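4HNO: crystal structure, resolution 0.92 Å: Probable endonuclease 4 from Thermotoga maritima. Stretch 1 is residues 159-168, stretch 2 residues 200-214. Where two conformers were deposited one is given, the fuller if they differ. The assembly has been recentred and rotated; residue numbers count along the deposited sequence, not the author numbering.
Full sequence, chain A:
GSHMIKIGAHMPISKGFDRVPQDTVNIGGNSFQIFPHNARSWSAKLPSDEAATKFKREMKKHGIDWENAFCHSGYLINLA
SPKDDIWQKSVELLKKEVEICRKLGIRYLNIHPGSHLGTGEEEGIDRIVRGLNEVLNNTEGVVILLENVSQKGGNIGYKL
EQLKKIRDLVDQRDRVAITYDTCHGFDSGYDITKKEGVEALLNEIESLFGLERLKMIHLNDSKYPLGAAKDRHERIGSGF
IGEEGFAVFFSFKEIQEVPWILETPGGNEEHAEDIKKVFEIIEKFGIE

Stretch 1, residues 159-168: KLEQLKKIRD
Stretch 2 (200-214) ALLNEIESLFGLERL

Two nearly parallel helices pack here through an apolar seam of leucines and one phenylalanine, with no direct hydrogen bond between the stretches and water bridging their polar margins. The helix of 160-168 and the helix of 200-208 run in the same direction, their axes 12° apart and 10.3 Å distant at closest approach. L160 lies across from I205, CA to CA 7.7 Å, and K164 across from L208, CA to CA 5.9 Å. Most residues of both helices lie near phi/psi -63/-41, with I166 at -63/-56 and L208 at -81/-35, and bonding is regular i to i+4, as in K164 N to L160 O at 3.0 Å.

L160 (chi1 m, chi2 t) is the knob of the interface, seated among L201, E204, I205 and L208. Its CD1 lies 3.7 Å from L201 CD1 and 3.9 Å from I205 CG1, while its CB meets L208 CD1 at 3.7 Å. A branched, flexible aliphatic chain suits such a pocket, since it fills the hole without needing a polar partner. L208 has the same rotamer, mt, and its CD1 and CD2 reach the first helix; the aliphatic part of K164 (chi1 t, chi2 m) packs against it, CG to L208 CD2 3.9 Å. The amine of K164 leads away from the contact.

F209 is the first residue to leave helical geometry (phi/psi -129/-31). With chi1 at -43° and chi2 at 108°, its buried ring reaches the first helix, where the backbone meets its edge: L160 O is 3.5 Å from F209 CZ and K164 N 3.5 Å from F209 CE2. L163 CB adds an apolar contact with F209 CZ at 4.0 Å. G210 follows at 87/138, where a CB would be jammed against the preceding carbonyl oxygen, so glycine suits the turn into the 3-10 segment 211-213.

The CA-to-CB bond of R167 points toward the second stretch, and the extended chain (chi1, chi2 and chi3 all t, chi4 -85°) brings its guanidinium near R213, whose CD lies over one face, 3.5 Å from R167 NH2. The like charges come close, R167 NH2 to R213 NH1 4.2 Å, but R213 is paired with E212 in a salt bridge, R213 NE to E212 OE1 2.8 Å.

Water completes the bonding. One molecule accepts from E161 N and donates to E204 OE2, both at 2.8 Å, tying the E161 backbone amide to the E204 carboxylate of the second stretch. Beside F209, a second water accepts from R167 NH1 (2.9 Å) and donates to D168 OD1 (2.8 Å) and L208 O (2.9 Å).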

# COMPACT_ATOMS: atom_id res chain seq x y z
N LYS A 159 -1.37 -13.47 -5.92
CA LYS A 159 -0.78 -14.40 -4.95
C LYS A 159 0.52 -13.81 -4.47
O LYS A 159 1.32 -13.27 -5.24
CB LYS A 159 -0.52 -15.76 -5.57
CG LYS A 159 -1.78 -16.48 -6.04
CD LYS A 159 -2.77 -16.73 -4.91
CE LYS A 159 -3.93 -17.59 -5.38
NZ LYS A 159 -4.61 -17.04 -6.58
N LEU A 160 0.79 -13.96 -3.18
CA LEU A 160 2.04 -13.45 -2.62
C LEU A 160 3.27 -14.07 -3.28
O LEU A 160 4.29 -13.40 -3.42
CB LEU A 160 2.07 -13.63 -1.11
CG LEU A 160 1.02 -12.82 -0.35
CD1 LEU A 160 1.08 -13.15 1.14
CD2 LEU A 160 1.19 -11.32 -0.54
N GLU A 161 3.16 -15.32 -3.73
CA GLU A 161 4.25 -15.96 -4.46
C GLU A 161 4.72 -15.11 -5.64
O GLU A 161 5.91 -15.11 -5.96
CB GLU A 161 3.80 -17.34 -4.96
CG GLU A 161 4.72 -18.03 -5.92
CD GLU A 161 6.01 -18.47 -5.29
OE1 GLU A 161 6.04 -18.66 -4.05
OE2 GLU A 161 6.99 -18.67 -6.05
N GLN A 162 3.80 -14.44 -6.32
CA GLN A 162 4.18 -13.63 -7.47
C GLN A 162 5.03 -12.43 -7.04
O GLN A 162 5.97 -12.04 -7.73
CB GLN A 162 2.92 -13.18 -8.21
CG GLN A 162 2.18 -14.33 -8.85
CD GLN A 162 0.72 -14.04 -9.05
OE1 GLN A 162 0.23 -12.97 -8.73
NE2 GLN A 162 -0.01 -15.05 -9.49
N LEU A 163 4.69 -11.84 -5.89
CA LEU A 163 5.50 -10.74 -5.35
C LEU A 163 6.89 -11.23 -5.00
O LEU A 163 7.88 -10.53 -5.20
CB LEU A 163 4.84 -10.10 -4.13
CG LEU A 163 3.40 -9.65 -4.30
CD1 LEU A 163 2.95 -8.92 -3.04
CD2 LEU A 163 3.22 -8.75 -5.51
N LYS A 164 6.98 -12.44 -4.44
CA LYS A 164 8.26 -13.04 -4.11
C LYS A 164 9.08 -13.28 -5.37
O LYS A 164 10.29 -13.04 -5.39
CB LYS A 164 8.04 -14.35 -3.34
CG LYS A 164 9.28 -15.14 -3.03
CD LYS A 164 9.76 -16.09 -4.13
CE LYS A 164 8.74 -17.08 -4.56
NZ LYS A 164 9.40 -18.20 -5.30
N LYS A 165 8.45 -13.76 -6.44
CA LYS A 165 9.19 -14.02 -7.67
C LYS A 165 9.82 -12.72 -8.18
O LYS A 165 10.96 -12.73 -8.64
CB LYS A 165 8.29 -14.64 -8.72
CG LYS A 165 7.98 -16.10 -8.49
CD LYS A 165 7.10 -16.66 -9.62
CE LYS A 165 7.04 -18.16 -9.62
NZ LYS A 165 6.19 -18.70 -8.54
N ILE A 166 9.07 -11.63 -8.13
CA ILE A 166 9.59 -10.33 -8.53
C ILE A 166 10.74 -9.92 -7.62
O ILE A 166 11.84 -9.61 -8.07
CB ILE A 166 8.47 -9.26 -8.50
CG1 ILE A 166 7.39 -9.56 -9.52
CG2 ILE A 166 9.07 -7.87 -8.73
CD1 ILE A 166 6.08 -8.83 -9.24
N ARG A 167 10.46 -9.88 -6.32
CA ARG A 167 11.42 -9.34 -5.39
C ARG A 167 12.74 -10.09 -5.47
O ARG A 167 13.83 -9.49 -5.43
CB ARG A 167 10.87 -9.39 -3.97
CG ARG A 167 11.88 -8.94 -2.94
CD ARG A 167 11.28 -8.73 -1.55
NE ARG A 167 12.32 -8.21 -0.72
CZ ARG A 167 13.22 -8.93 -0.08
NH1 ARG A 167 13.09 -10.23 -0.01
NH2 ARG A 167 14.21 -8.31 0.53
N ASP A 168 12.68 -11.41 -5.56
CA ASP A 168 13.88 -12.21 -5.48
C ASP A 168 14.79 -12.02 -6.71
O ASP A 168 15.97 -12.34 -6.64
CB ASP A 168 13.54 -13.67 -5.24
CG ASP A 168 13.08 -13.95 -3.81
OD1 ASP A 168 13.10 -13.02 -2.97
OD2 ASP A 168 12.71 -15.11 -3.54
N ALA A 200 -1.99 -18.82 8.40
CA ALA A 200 -1.46 -19.23 7.10
C ALA A 200 -0.86 -18.05 6.34
O ALA A 200 0.19 -18.17 5.72
CB ALA A 200 -2.53 -19.91 6.26
N LEU A 201 -1.54 -16.91 6.41
CA LEU A 201 -1.04 -15.69 5.76
C LEU A 201 0.32 -15.31 6.36
O LEU A 201 1.27 -15.01 5.63
CB LEU A 201 -2.06 -14.58 5.93
CG LEU A 201 -1.61 -13.19 5.47
CD1 LEU A 201 -1.30 -13.18 3.99
CD2 LEU A 201 -2.66 -12.18 5.82
N LEU A 202 0.40 -15.27 7.68
CA LEU A 202 1.64 -14.90 8.33
C LEU A 202 2.76 -15.88 8.03
O LEU A 202 3.90 -15.48 7.80
CB LEU A 202 1.43 -14.75 9.85
CG LEU A 202 0.58 -13.56 10.27
CD1 LEU A 202 0.20 -13.66 11.73
CD2 LEU A 202 1.32 -12.26 10.00
N ASN A 203 2.44 -17.17 8.02
CA ASN A 203 3.44 -18.16 7.67
C ASN A 203 3.94 -17.96 6.24
O ASN A 203 5.12 -18.11 5.96
CB ASN A 203 2.87 -19.56 7.84
CG ASN A 203 2.68 -19.93 9.29
OD1 ASN A 203 3.31 -19.36 10.18
ND2 ASN A 203 1.80 -20.89 9.54
N GLU A 204 3.02 -17.63 5.35
CA GLU A 204 3.38 -17.39 3.96
C GLU A 204 4.30 -16.15 3.82
O GLU A 204 5.31 -16.18 3.13
CB GLU A 204 2.08 -17.27 3.17
CG GLU A 204 2.25 -17.21 1.69
CD GLU A 204 0.92 -17.34 0.93
OE1 GLU A 204 0.01 -18.12 1.29
OE2 GLU A 204 0.82 -16.61 -0.04
N ILE A 205 3.95 -15.06 4.50
CA ILE A 205 4.79 -13.87 4.51
C ILE A 205 6.17 -14.19 5.07
O ILE A 205 7.18 -13.79 4.51
CB ILE A 205 4.09 -12.72 5.26
CG1 ILE A 205 2.86 -12.27 4.45
CG2 ILE A 205 5.04 -11.55 5.47
CD1 ILE A 205 1.96 -11.31 5.17
N GLU A 206 6.23 -14.91 6.18
CA GLU A 206 7.50 -15.23 6.78
C GLU A 206 8.37 -16.06 5.84
O GLU A 206 9.58 -15.84 5.74
CB GLU A 206 7.28 -15.95 8.11
CG GLU A 206 8.56 -16.47 8.72
CD GLU A 206 9.54 -15.42 9.19
OE1 GLU A 206 9.27 -14.20 9.16
OE2 GLU A 206 10.63 -15.86 9.60
N SER A 207 7.76 -17.04 5.16
CA SER A 207 8.49 -17.89 4.25
C SER A 207 8.98 -17.18 2.99
O SER A 207 10.10 -17.37 2.54
CB SER A 207 7.62 -19.08 3.84
OG SER A 207 8.28 -19.83 2.84
N LEU A 208 8.10 -16.37 2.42
CA LEU A 208 8.38 -15.76 1.13
C LEU A 208 9.27 -14.53 1.24
O LEU A 208 10.07 -14.26 0.35
CB LEU A 208 7.08 -15.37 0.43
CG LEU A 208 6.15 -16.50 0.00
CD1 LEU A 208 4.89 -15.92 -0.56
CD2 LEU A 208 6.80 -17.40 -1.03
N PHE A 209 9.10 -13.76 2.31
CA PHE A 209 9.77 -12.45 2.44
C PHE A 209 10.52 -12.27 3.75
O PHE A 209 11.48 -11.51 3.81
CB PHE A 209 8.75 -11.31 2.36
CG PHE A 209 7.72 -11.47 1.29
CD1 PHE A 209 6.41 -11.77 1.62
CD2 PHE A 209 8.04 -11.32 -0.05
CE1 PHE A 209 5.44 -11.94 0.65
CE2 PHE A 209 7.06 -11.51 -1.03
CZ PHE A 209 5.77 -11.81 -0.67
N GLY A 210 10.03 -12.91 4.81
CA GLY A 210 10.38 -12.56 6.17
C GLY A 210 9.43 -11.46 6.63
O GLY A 210 9.14 -10.50 5.91
N LEU A 211 8.97 -11.57 7.87
CA LEU A 211 8.00 -10.61 8.38
C LEU A 211 8.51 -9.17 8.42
O LEU A 211 7.72 -8.23 8.34
CB LEU A 211 7.50 -11.02 9.77
CG LEU A 211 6.32 -11.98 9.73
CD1 LEU A 211 6.05 -12.53 11.11
CD2 LEU A 211 5.08 -11.28 9.19
N GLU A 212 9.82 -8.96 8.53
CA GLU A 212 10.36 -7.61 8.52
C GLU A 212 9.99 -6.85 7.24
O GLU A 212 9.96 -5.62 7.24
CB GLU A 212 11.88 -7.64 8.71
CG GLU A 212 12.55 -6.29 8.70
CD GLU A 212 12.82 -5.77 7.31
OE1 GLU A 212 12.83 -6.59 6.37
OE2 GLU A 212 13.07 -4.55 7.16
N ARG A 213 9.73 -7.58 6.15
CA ARG A 213 9.40 -6.93 4.88
C ARG A 213 7.96 -6.47 4.78
O ARG A 213 7.62 -5.78 3.81
CB ARG A 213 9.74 -7.85 3.71
CG ARG A 213 11.23 -8.11 3.49
CD ARG A 213 11.94 -6.94 2.83
NE ARG A 213 12.31 -5.90 3.75
CZ ARG A 213 12.98 -4.81 3.39
NH1 ARG A 213 13.20 -4.53 2.12
NH2 ARG A 213 13.41 -3.96 4.34
N LEU A 214 7.10 -6.83 5.73
CA LEU A 214 5.73 -6.34 5.70
C LEU A 214 5.70 -4.95 6.32
O LEU A 214 5.78 -4.80 7.54
CB LEU A 214 4.79 -7.30 6.45
CG LEU A 214 3.34 -6.86 6.50
CD1 LEU A 214 2.73 -6.75 5.11
CD2 LEU A 214 2.54 -7.81 7.38
O HOH W 1 1.31 -17.23 -2.71
O HOH W 2 11.18 -12.09 -1.18
O HOH W 3 13.65 -11.76 2.26
O HOH W 4 11.96 -15.81 -1.02